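Local atomic coordinates of membrane lipoprotein family protein (Aeropyrum pernix, PDB entry 4PEV), a protein that binds adenosine and, as a solute-binding lipoprotein of the BMP family, probably delivers nucleosides to an ABC transporter. Residues A170-N175 and Q210-A215. Sequence-based numbering, arbitrary orientation.
Sequences AADIAN and QYYNQA
Tyr-212 lays one face of its ring over the backbone of helix 159-181, with Asp-172 N 3.9 Å above the ring plane near its centre and the carbonyl carbon of Ala-171 closer to the rim. Its CG stands anti to the backbone N (chi1 -177°), which carries the ring away from helix 196-214 and across to its neighbour. The methyl of Ala-171 fills the angle at the base of the ring, its CB 3.4 Å from Tyr-212 CD2, consistent with a small side chain letting the aromatic group settle on the helix. At the far end the phenol oxygen has a partner on each of two side chains. Tyr-212 OH gives a weak hydrogen bond to Asp-172 OD1 at 2.7 Å, and OD1 is also bound by Ser-374 OG, while OD2 has a weak bond to Asn-176. Asn-175 ND2 donates to Tyr-212 OH over 3.1 Å, coming in near the plane of the ring at its edge, with its amide turned 75° to it. The axes of 170-175 and 210-214 come within 9.4 Å at 53°, and the helices carrying them belong to the lobe of this two-lobed, periplasmic-binding-protein-type fold built on the sheet containing strand 248-254; helix 159-181 packs on that strand through Ala-170, Ile-173 and Ala-174, away from the adenosine site. Replacing the tyrosine by a leucine would probably open a gap over the backbone at Ala-171 and Asp-172 and leave the Asn-175 amide without its acceptor here. Leu-380 of helix 375-389 and Thr-218 also border the tyrosine side chain.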
# COMPACT_ATOMS: atom_id res chain seq x y z
N ALA C 170 2.67 12.14 9.09
CA ALA C 170 3.93 11.73 9.66
C ALA C 170 4.78 12.95 9.95
O ALA C 170 5.50 12.99 10.94
CB ALA C 170 4.64 10.78 8.71
N ALA C 171 4.71 13.95 9.09
CA ALA C 171 5.40 15.20 9.37
C ALA C 171 4.87 15.81 10.65
O ALA C 171 5.62 16.42 11.40
CB ALA C 171 5.23 16.19 8.22
N ASP C 172 3.58 15.64 10.88
CA ASP C 172 2.93 16.24 12.04
C ASP C 172 3.27 15.50 13.30
O ASP C 172 3.51 16.12 14.34
CB ASP C 172 1.41 16.26 11.86
CG ASP C 172 0.71 16.88 13.05
OD1 ASP C 172 0.92 18.09 13.34
OD2 ASP C 172 -0.07 16.14 13.70
N ILE C 173 3.29 14.18 13.23
CA ILE C 173 3.64 13.36 14.38
C ILE C 173 5.10 13.58 14.76
O ILE C 173 5.43 13.61 15.93
CB ILE C 173 3.43 11.87 14.10
CG1 ILE C 173 1.94 11.58 13.94
CG2 ILE C 173 4.02 11.02 15.22
CD1 ILE C 173 1.63 10.15 13.52
N ALA C 174 5.95 13.76 13.76
CA ALA C 174 7.37 14.00 14.00
C ALA C 174 7.60 15.38 14.61
O ALA C 174 8.42 15.56 15.50
CB ALA C 174 8.13 13.86 12.70
N ASN C 175 6.87 16.36 14.10
CA ASN C 175 6.83 17.68 14.71
C ASN C 175 6.43 17.65 16.19
O ASN C 175 7.09 18.26 17.03
CB ASN C 175 5.84 18.56 13.95
CG ASN C 175 6.07 20.03 14.19
OD1 ASN C 175 7.18 20.45 14.50
ND2 ASN C 175 5.01 20.83 14.02
N GLN C 210 6.43 17.87 2.59
CA GLN C 210 6.81 19.23 2.20
C GLN C 210 5.61 20.15 2.29
O GLN C 210 5.76 21.32 2.63
CB GLN C 210 7.37 19.27 0.79
CG GLN C 210 8.68 18.55 0.60
CD GLN C 210 9.80 19.19 1.38
OE1 GLN C 210 9.76 19.23 2.61
NE2 GLN C 210 10.80 19.70 0.69
N TYR C 211 4.43 19.62 1.97
CA TYR C 211 3.20 20.38 2.05
C TYR C 211 3.03 20.83 3.49
O TYR C 211 2.87 22.02 3.76
CB TYR C 211 2.03 19.50 1.61
CG TYR C 211 0.68 20.18 1.43
CD1 TYR C 211 -0.19 20.32 2.51
CD2 TYR C 211 0.26 20.63 0.18
CE1 TYR C 211 -1.44 20.91 2.35
CE2 TYR C 211 -0.98 21.21 0.01
CZ TYR C 211 -1.83 21.35 1.10
OH TYR C 211 -3.06 21.94 0.96
N TYR C 212 3.10 19.88 4.41
CA TYR C 212 3.02 20.17 5.83
C TYR C 212 4.04 21.21 6.23
O TYR C 212 3.69 22.23 6.78
CB TYR C 212 3.24 18.90 6.64
CG TYR C 212 3.09 19.11 8.11
CD1 TYR C 212 1.85 19.12 8.71
CD2 TYR C 212 4.20 19.34 8.90
CE1 TYR C 212 1.71 19.33 10.07
CE2 TYR C 212 4.08 19.55 10.27
CZ TYR C 212 2.84 19.54 10.84
OH TYR C 212 2.72 19.75 12.20
N ASN C 213 5.31 20.95 5.94
CA ASN C 213 6.40 21.91 6.19
C ASN C 213 6.15 23.33 5.71
O ASN C 213 6.34 24.27 6.48
CB ASN C 213 7.69 21.41 5.54
CG ASN C 213 8.32 20.29 6.32
OD1 ASN C 213 8.06 20.12 7.51
ND2 ASN C 213 9.16 19.53 5.66
N GLN C 214 5.74 23.47 4.45
CA GLN C 214 5.43 24.79 3.88
C GLN C 214 4.21 25.44 4.51
O GLN C 214 4.26 26.61 4.86
CB GLN C 214 5.25 24.72 2.38
CG GLN C 214 6.59 24.61 1.66
CD GLN C 214 6.45 24.55 0.15
OE1 GLN C 214 5.38 24.83 -0.40
NE2 GLN C 214 7.54 24.18 -0.53
N ALA C 215 3.14 24.69 4.71
CA ALA C 215 1.94 25.23 5.35
C ALA C 215 2.12 25.51 6.84
O ALA C 215 1.17 25.92 7.50
CB ALA C 215 0.74 24.30 5.15